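Local coordinates for N-acyl-D-glutamate deacylase (Bordetella bronchiseptica, PDB 3GIP), which hydrolyses the amide bond of N-acyl-D-glutamate, releasing D-glutamate and the acyl acid, probably with the help of its bound zinc, as an amidohydrolase superfamily member, at residues Val351-Gly363 and Leu394-Pro408. Numbering follows the deposited sequence.
Sequences VKRIFQHPCCMVG and LMTLEQAVARMTALP
R403 reaches from helix 397-404 to the end of helix 348-356 and grips three backbone carbonyls. NH1 of R403 donates to F355 O at 2.7 Å, nearly in line with that carbonyl (C=O...N 173°), and to C360 O at 3.0 Å, on a lone pair but tilted from the guanidinium plane. NH2 of R403 donates to Q356 O at 3.1 Å, from above that carbonyl plane. The bend at chi2 (-58°) turns the arginine chain past C360 O, bringing its head to the turn 357-360. A positive group here probably also complements the helix dipole, since two of its acceptors, F355 O and Q356 O, are carbonyls near the C-terminal end of helix 348-356. A second polar tie is the side-chain amide of Q356, whose NE2 donates to L394 O at 3.1 Å, in both the amide and carbonyl planes and nearly straight.

Apolar packing surrounds these bonds. The M395 methyl CE lies 3.4 Å from F355 CE2, and its sulfur approaches the ring obliquely, a Met-aromatic contact; the same methyl covers one face of the R403 guanidinium near its rim. L394 CD1 sits at the edge of the F355 ring and touches K352 CB at 3.6 Å. Beyond the arginine, L407 CD2 meets M361 CG at 3.6 Å with the two chains crossed, while the bent M361 thioether passes alongside the P408 ring, the two side chains pointing in opposite directions. V362 CG2 faces M404 CG.

The axes of strand 360-362 and helix 397-404 come within 7.3 Å and lie at 78° to each other. Consistent with the TIM-barrel fold of this family, the strand pairs in parallel with strand 277-281, M404 and P408 reach strand 57-64, and helix 376-391 receives F355 on V384 and A400 on V389.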
ATOM      1  N   VAL A 351       0.212 -15.440  -8.217  1.00 12.04           N
ATOM      2  CA  VAL A 351       0.641 -14.197  -7.585  1.00 11.71           C
ATOM      3  C   VAL A 351       1.923 -13.754  -8.279  1.00 12.74           C
ATOM      4  O   VAL A 351       2.105 -12.578  -8.599  1.00 12.30           O
ATOM      5  CB  VAL A 351       0.948 -14.392  -6.085  1.00 11.96           C
ATOM      6  CG1 VAL A 351       1.443 -13.084  -5.487  1.00 12.63           C
ATOM      7  CG2 VAL A 351      -0.296 -14.872  -5.351  1.00 11.35           C
ATOM      8  N   LYS A 352       2.812 -14.714  -8.514  1.00 12.78           N
ATOM      9  CA  LYS A 352       4.077 -14.438  -9.173  1.00 12.64           C
ATOM     10  C   LYS A 352       3.890 -13.951 -10.609  1.00 12.60           C
ATOM     11  O   LYS A 352       4.583 -13.028 -11.047  1.00 12.46           O
ATOM     12  CB  LYS A 352       4.960 -15.693  -9.143  1.00 12.34           C
ATOM     13  CG  LYS A 352       5.489 -16.032  -7.754  1.00 13.55           C
ATOM     14  CD  LYS A 352       6.294 -17.327  -7.765  1.00 15.63           C
ATOM     15  CE  LYS A 352       7.020 -17.537  -6.450  1.00 17.79           C
ATOM     16  NZ  LYS A 352       7.730 -18.848  -6.419  1.00 19.52           N
ATOM     17  N   ARG A 353       2.960 -14.559 -11.347  1.00 11.94           N
ATOM     18  CA  ARG A 353       2.718 -14.140 -12.727  1.00 12.32           C
ATOM     19  C   ARG A 353       2.163 -12.721 -12.781  1.00 12.83           C
ATOM     20  O   ARG A 353       2.503 -11.941 -13.673  1.00 12.85           O
ATOM     21  CB  ARG A 353       1.733 -15.081 -13.429  1.00 13.88           C
ATOM     22  CG  ARG A 353       2.258 -16.478 -13.693  1.00 18.54           C
ATOM     23  CD  ARG A 353       1.426 -17.161 -14.776  1.00 20.63           C
ATOM     24  NE  ARG A 353       0.023 -17.334 -14.398  1.00 21.63           N
ATOM     25  CZ  ARG A 353      -0.430 -18.305 -13.609  1.00 22.78           C
ATOM     26  NH1 ARG A 353       0.408 -19.202 -13.111  1.00 20.51           N
ATOM     27  NH2 ARG A 353      -1.723 -18.384 -13.316  1.00 22.37           N
ATOM     28  N   ILE A 354       1.294 -12.395 -11.830  1.00 12.43           N
ATOM     29  CA  ILE A 354       0.705 -11.065 -11.780  1.00 11.96           C
ATOM     30  C   ILE A 354       1.805 -10.047 -11.500  1.00 12.32           C
ATOM     31  O   ILE A 354       1.848  -8.985 -12.124  1.00 12.09           O
ATOM     32  CB  ILE A 354      -0.382 -10.983 -10.687  1.00 12.01           C
ATOM     33  CG1 ILE A 354      -1.553 -11.887 -11.076  1.00 10.97           C
ATOM     34  CG2 ILE A 354      -0.858  -9.536 -10.520  1.00 11.93           C
ATOM     35  CD1 ILE A 354      -2.607 -12.033  -9.997  1.00 12.49           C
ATOM     36  N   PHE A 355       2.706 -10.378 -10.579  1.00 11.88           N
ATOM     37  CA  PHE A 355       3.801  -9.475 -10.254  1.00 11.33           C
ATOM     38  C   PHE A 355       4.668  -9.205 -11.481  1.00 11.82           C
ATOM     39  O   PHE A 355       5.211  -8.115 -11.638  1.00 12.60           O
ATOM     40  CB  PHE A 355       4.675 -10.047  -9.134  1.00 12.08           C
ATOM     41  CG  PHE A 355       5.881  -9.204  -8.827  1.00 12.68           C
ATOM     42  CD1 PHE A 355       5.731  -7.865  -8.471  1.00 13.62           C
ATOM     43  CD2 PHE A 355       7.165  -9.728  -8.937  1.00 13.95           C
ATOM     44  CE1 PHE A 355       6.845  -7.060  -8.233  1.00 15.15           C
ATOM     45  CE2 PHE A 355       8.285  -8.929  -8.699  1.00 14.44           C
ATOM     46  CZ  PHE A 355       8.122  -7.595  -8.349  1.00 15.59           C
ATOM     47  N   GLN A 356       4.798 -10.198 -12.353  1.00 12.22           N
ATOM     48  CA  GLN A 356       5.610 -10.030 -13.549  1.00 13.35           C
ATOM     49  C   GLN A 356       5.019  -9.044 -14.550  1.00 13.64           C
ATOM     50  O   GLN A 356       5.723  -8.568 -15.438  1.00 13.27           O
ATOM     51  CB  GLN A 356       5.841 -11.382 -14.226  1.00 14.60           C
ATOM     52  CG  GLN A 356       6.795 -12.270 -13.456  1.00 15.35           C
ATOM     53  CD  GLN A 356       7.038 -13.595 -14.146  1.00 16.68           C
ATOM     54  OE1 GLN A 356       6.102 -14.346 -14.411  1.00 17.57           O
ATOM     55  NE2 GLN A 356       8.301 -13.889 -14.439  1.00 18.91           N
ATOM     56  N   HIS A 357       3.733  -8.732 -14.419  1.00 12.82           N
ATOM     57  CA  HIS A 357       3.125  -7.789 -15.349  1.00 12.39           C
ATOM     58  C   HIS A 357       3.915  -6.482 -15.288  1.00 12.68           C
ATOM     59  O   HIS A 357       4.251  -6.005 -14.205  1.00 12.31           O
ATOM     60  CB  HIS A 357       1.659  -7.545 -14.995  1.00 12.04           C
ATOM     61  CG  HIS A 357       0.942  -6.685 -15.988  1.00 13.02           C
ATOM     62  ND1 HIS A 357       1.119  -5.319 -16.052  1.00 12.99           N
ATOM     63  CD2 HIS A 357       0.109  -7.006 -17.006  1.00 12.82           C
ATOM     64  CE1 HIS A 357       0.428  -4.836 -17.068  1.00 13.31           C
ATOM     65  NE2 HIS A 357      -0.193  -5.839 -17.665  1.00 13.00           N
ATOM     66  N   PRO A 358       4.217  -5.887 -16.454  1.00 12.61           N
ATOM     67  CA  PRO A 358       4.981  -4.638 -16.544  1.00 13.25           C
ATOM     68  C   PRO A 358       4.511  -3.464 -15.688  1.00 12.34           C
ATOM     69  O   PRO A 358       5.315  -2.602 -15.324  1.00 12.84           O
ATOM     70  CB  PRO A 358       4.931  -4.309 -18.037  1.00 13.87           C
ATOM     71  CG  PRO A 358       4.870  -5.662 -18.679  1.00 15.49           C
ATOM     72  CD  PRO A 358       3.863  -6.376 -17.800  1.00 13.12           C
ATOM     73  N   CYS A 359       3.223  -3.417 -15.365  1.00 12.07           N
ATOM     74  CA  CYS A 359       2.714  -2.304 -14.569  1.00 12.16           C
ATOM     75  C   CYS A 359       2.412  -2.675 -13.127  1.00 12.40           C
ATOM     76  O   CYS A 359       1.689  -1.954 -12.438  1.00 12.60           O
ATOM     77  CB  CYS A 359       1.454  -1.729 -15.215  1.00 11.67           C
ATOM     78  SG  CYS A 359       1.732  -1.100 -16.888  1.00 15.14           S
ATOM     79  N   CYS A 360       2.973  -3.786 -12.659  1.00 11.73           N
ATOM     80  CA  CYS A 360       2.712  -4.211 -11.292  1.00 12.62           C
ATOM     81  C   CYS A 360       3.719  -3.683 -10.281  1.00 12.02           C
ATOM     82  O   CYS A 360       4.921  -3.926 -10.383  1.00 12.71           O
ATOM     83  CB  CYS A 360       2.659  -5.742 -11.195  1.00 11.04           C
ATOM     84  SG  CYS A 360       1.906  -6.317  -9.651  1.00 12.44           S
ATOM     85  N   MET A 361       3.208  -2.956  -9.298  1.00 12.34           N
ATOM     86  CA  MET A 361       4.026  -2.398  -8.231  1.00 11.52           C
ATOM     87  C   MET A 361       3.853  -3.300  -7.008  1.00 13.04           C
ATOM     88  O   MET A 361       3.118  -4.292  -7.061  1.00 12.49           O
ATOM     89  CB  MET A 361       3.539  -0.986  -7.901  1.00 12.79           C
ATOM     90  CG  MET A 361       3.464  -0.074  -9.112  1.00 11.93           C
ATOM     91  SD  MET A 361       2.606   1.484  -8.778  1.00 13.55           S
ATOM     92  CE  MET A 361       0.913   0.941  -8.816  1.00 13.88           C
ATOM     93  N   VAL A 362       4.524  -2.959  -5.913  1.00 11.47           N
ATOM     94  CA  VAL A 362       4.410  -3.737  -4.684  1.00 11.91           C
ATOM     95  C   VAL A 362       3.653  -2.926  -3.633  1.00 13.15           C
ATOM     96  O   VAL A 362       3.989  -1.765  -3.367  1.00 12.76           O
ATOM     97  CB  VAL A 362       5.801  -4.116  -4.123  1.00 12.28           C
ATOM     98  CG1 VAL A 362       5.651  -4.952  -2.851  1.00 12.00           C
ATOM     99  CG2 VAL A 362       6.589  -4.882  -5.175  1.00 12.92           C
ATOM    100  N   GLY A 363       2.623  -3.543  -3.060  1.00 12.76           N
ATOM    101  CA  GLY A 363       1.822  -2.907  -2.023  1.00 12.67           C
ATOM    102  C   GLY A 363       1.735  -3.896  -0.875  1.00 13.57           C
ATOM    103  O   GLY A 363       1.243  -5.005  -1.063  1.00 13.94           O
ATOM    104  N   LEU A 394      12.220 -14.244 -10.988  1.00 14.38           N
ATOM    105  CA  LEU A 394      11.090 -13.783 -11.793  1.00 14.39           C
ATOM    106  C   LEU A 394      11.458 -12.584 -12.656  1.00 14.54           C
ATOM    107  O   LEU A 394      10.844 -12.344 -13.692  1.00 15.46           O
ATOM    108  CB  LEU A 394       9.906 -13.426 -10.894  1.00 15.45           C
ATOM    109  CG  LEU A 394       9.270 -14.581 -10.126  1.00 18.02           C
ATOM    110  CD1 LEU A 394       8.124 -14.043  -9.278  1.00 18.72           C
ATOM    111  CD2 LEU A 394       8.769 -15.640 -11.098  1.00 18.83           C
ATOM    112  N   MET A 395      12.445 -11.819 -12.202  1.00 14.10           N
ATOM    113  CA  MET A 395      12.952 -10.658 -12.928  1.00 13.89           C
ATOM    114  C   MET A 395      14.282 -10.302 -12.278  1.00 13.68           C
ATOM    115  O   MET A 395      14.643 -10.880 -11.255  1.00 14.36           O
ATOM    116  CB  MET A 395      11.971  -9.472 -12.856  1.00 14.76           C
ATOM    117  CG  MET A 395      11.707  -8.922 -11.464  1.00 14.02           C
ATOM    118  SD  MET A 395      10.488  -7.573 -11.500  1.00 14.33           S
ATOM    119  CE  MET A 395       9.003  -8.478 -11.947  1.00 13.77           C
ATOM    120  N   THR A 396      15.027  -9.376 -12.868  1.00 14.34           N
ATOM    121  CA  THR A 396      16.307  -9.004 -12.285  1.00 13.92           C
ATOM    122  C   THR A 396      16.088  -8.068 -11.114  1.00 14.69           C
ATOM    123  O   THR A 396      14.999  -7.515 -10.944  1.00 15.25           O
ATOM    124  CB  THR A 396      17.213  -8.279 -13.292  1.00 15.11           C
ATOM    125  OG1 THR A 396      16.607  -7.037 -13.667  1.00 15.62           O
ATOM    126  CG2 THR A 396      17.423  -9.135 -14.529  1.00 15.86           C
ATOM    127  N   LEU A 397      17.125  -7.897 -10.306  1.00 14.29           N
ATOM    128  CA  LEU A 397      17.040  -7.007  -9.162  1.00 13.65           C
ATOM    129  C   LEU A 397      16.785  -5.585  -9.672  1.00 15.13           C
ATOM    130  O   LEU A 397      16.004  -4.835  -9.080  1.00 14.83           O
ATOM    131  CB  LEU A 397      18.341  -7.072  -8.356  1.00 15.47           C
ATOM    132  CG  LEU A 397      18.377  -6.289  -7.041  1.00 16.61           C
ATOM    133  CD1 LEU A 397      17.220  -6.721  -6.145  1.00 15.88           C
ATOM    134  CD2 LEU A 397      19.709  -6.535  -6.343  1.00 17.48           C
ATOM    135  N   GLU A 398      17.433  -5.219 -10.776  1.00 14.58           N
ATOM    136  CA  GLU A 398      17.244  -3.893 -11.351  1.00 14.22           C
ATOM    137  C   GLU A 398      15.788  -3.668 -11.745  1.00 14.11           C
ATOM    138  O   GLU A 398      15.239  -2.586 -11.531  1.00 14.93           O
ATOM    139  CB  GLU A 398      18.146  -3.693 -12.577  1.00 15.13           C
ATOM    140  CG  GLU A 398      19.616  -3.455 -12.238  1.00 16.92           C
ATOM    141  CD  GLU A 398      20.441  -4.729 -12.162  1.00 18.16           C
ATOM    142  OE1 GLU A 398      19.864  -5.820 -11.976  1.00 17.66           O
ATOM    143  OE2 GLU A 398      21.682  -4.631 -12.275  1.00 17.58           O
ATOM    144  N   GLN A 399      15.163  -4.686 -12.330  1.00 13.67           N
ATOM    145  CA  GLN A 399      13.768  -4.571 -12.730  1.00 13.75           C
ATOM    146  C   GLN A 399      12.857  -4.492 -11.507  1.00 13.50           C
ATOM    147  O   GLN A 399      11.911  -3.706 -11.479  1.00 13.14           O
ATOM    148  CB  GLN A 399      13.356  -5.763 -13.602  1.00 14.81           C
ATOM    149  CG  GLN A 399      14.013  -5.792 -14.973  1.00 16.24           C
ATOM    150  CD  GLN A 399      13.647  -7.034 -15.770  1.00 19.29           C
ATOM    151  OE1 GLN A 399      13.866  -8.163 -15.322  1.00 20.42           O
ATOM    152  NE2 GLN A 399      13.093  -6.832 -16.961  1.00 21.53           N
ATOM    153  N   ALA A 400      13.146  -5.301 -10.493  1.00 12.47           N
ATOM    154  CA  ALA A 400      12.325  -5.311  -9.288  1.00 11.62           C
ATOM    155  C   ALA A 400      12.395  -3.979  -8.551  1.00 12.62           C
ATOM    156  O   ALA A 400      11.375  -3.456  -8.103  1.00 14.08           O
ATOM    157  CB  ALA A 400      12.757  -6.450  -8.368  1.00 12.80           C
ATOM    158  N   VAL A 401      13.598  -3.428  -8.422  1.00 12.33           N
ATOM    159  CA  VAL A 401      13.747  -2.145  -7.743  1.00 12.45           C
ATOM    160  C   VAL A 401      12.935  -1.080  -8.474  1.00 13.59           C
ATOM    161  O   VAL A 401      12.331  -0.217  -7.845  1.00 13.57           O
ATOM    162  CB  VAL A 401      15.231  -1.718  -7.663  1.00 12.64           C
ATOM    163  CG1 VAL A 401      15.342  -0.284  -7.154  1.00 13.68           C
ATOM    164  CG2 VAL A 401      15.981  -2.658  -6.725  1.00 15.11           C
ATOM    165  N   ALA A 402      12.905  -1.149  -9.801  1.00 12.62           N
ATOM    166  CA  ALA A 402      12.135  -0.182 -10.571  1.00 12.66           C
ATOM    167  C   ALA A 402      10.651  -0.277 -10.205  1.00 12.97           C
ATOM    168  O   ALA A 402       9.966   0.739 -10.107  1.00 12.85           O
ATOM    169  CB  ALA A 402      12.333  -0.420 -12.068  1.00 13.36           C
ATOM    170  N   ARG A 403      10.156  -1.494  -9.992  1.00 13.62           N
ATOM    171  CA  ARG A 403       8.751  -1.687  -9.631  1.00 12.95           C
ATOM    172  C   ARG A 403       8.420  -1.096  -8.267  1.00 12.68           C
ATOM    173  O   ARG A 403       7.265  -0.762  -7.990  1.00 13.85           O
ATOM    174  CB  ARG A 403       8.396  -3.178  -9.580  1.00 11.99           C
ATOM    175  CG  ARG A 403       8.620  -3.934 -10.863  1.00 10.86           C
ATOM    176  CD  ARG A 403       7.823  -3.340 -12.013  1.00 12.29           C
ATOM    177  NE  ARG A 403       7.886  -4.221 -13.171  1.00 13.42           N
ATOM    178  CZ  ARG A 403       7.205  -5.359 -13.275  1.00 12.44           C
ATOM    179  NH1 ARG A 403       6.394  -5.746 -12.295  1.00 12.45           N
ATOM    180  NH2 ARG A 403       7.369  -6.130 -14.341  1.00 13.78           N
ATOM    181  N   MET A 404       9.435  -0.983  -7.417  1.00 12.14           N
ATOM    182  CA  MET A 404       9.266  -0.479  -6.054  1.00 13.05           C
ATOM    183  C   MET A 404       9.579   0.993  -5.906  1.00 13.71           C
ATOM    184  O   MET A 404       9.331   1.569  -4.847  1.00 14.25           O
ATOM    185  CB  MET A 404      10.200  -1.218  -5.101  1.00 13.62           C
ATOM    186  CG  MET A 404      10.099  -2.717  -5.131  1.00 13.65           C
ATOM    187  SD  MET A 404      11.378  -3.466  -4.105  1.00 14.50           S
ATOM    188  CE  MET A 404      10.682  -5.119  -3.937  1.00 15.83           C
ATOM    189  N   THR A 405      10.129   1.602  -6.949  1.00 14.42           N
ATOM    190  CA  THR A 405      10.533   2.994  -6.853  1.00 13.35           C
ATOM    191  C   THR A 405      10.056   3.897  -7.988  1.00 14.06           C
ATOM    192  O   THR A 405       9.103   4.660  -7.823  1.00 13.25           O
ATOM    193  CB  THR A 405      12.074   3.074  -6.743  1.00 12.64           C
ATOM    194  OG1 THR A 405      12.670   2.446  -7.890  1.00 13.25           O
ATOM    195  CG2 THR A 405      12.557   2.350  -5.483  1.00 14.31           C
ATOM    196  N   ALA A 406      10.713   3.811  -9.137  1.00 13.40           N
ATOM    197  CA  ALA A 406      10.352   4.644 -10.273  1.00 13.44           C
ATOM    198  C   ALA A 406       8.917   4.450 -10.756  1.00 13.74           C
ATOM    199  O   ALA A 406       8.226   5.428 -11.027  1.00 13.41           O
ATOM    200  CB  ALA A 406      11.319   4.408 -11.423  1.00 14.35           C
ATOM    201  N   LEU A 407       8.466   3.205 -10.873  1.00 12.99           N
ATOM    202  CA  LEU A 407       7.102   2.973 -11.346  1.00 12.81           C
ATOM    203  C   LEU A 407       6.082   3.628 -10.413  1.00 13.43           C
ATOM    204  O   LEU A 407       5.182   4.336 -10.874  1.00 13.10           O
ATOM    205  CB  LEU A 407       6.828   1.471 -11.507  1.00 12.79           C
ATOM    206  CG  LEU A 407       5.457   1.082 -12.072  1.00 12.44           C
ATOM    207  CD1 LEU A 407       5.234   1.719 -13.449  1.00 14.00           C
ATOM    208  CD2 LEU A 407       5.376  -0.438 -12.162  1.00 13.04           C
ATOM    209  N   PRO A 408       6.199   3.407  -9.088  1.00 13.04           N
ATOM    210  CA  PRO A 408       5.229   4.042  -8.189  1.00 13.75           C
ATOM    211  C   PRO A 408       5.270   5.568  -8.317  1.00 13.92           C
ATOM    212  O   PRO A 408       4.228   6.227  -8.322  1.00 14.66           O
ATOM    213  CB  PRO A 408       5.676   3.565  -6.809  1.00 14.93           C
ATOM    214  CG  PRO A 408       6.195   2.197  -7.088  1.00 15.22           C
ATOM    215  CD  PRO A 408       6.998   2.397  -8.367  1.00 12.80           C
TER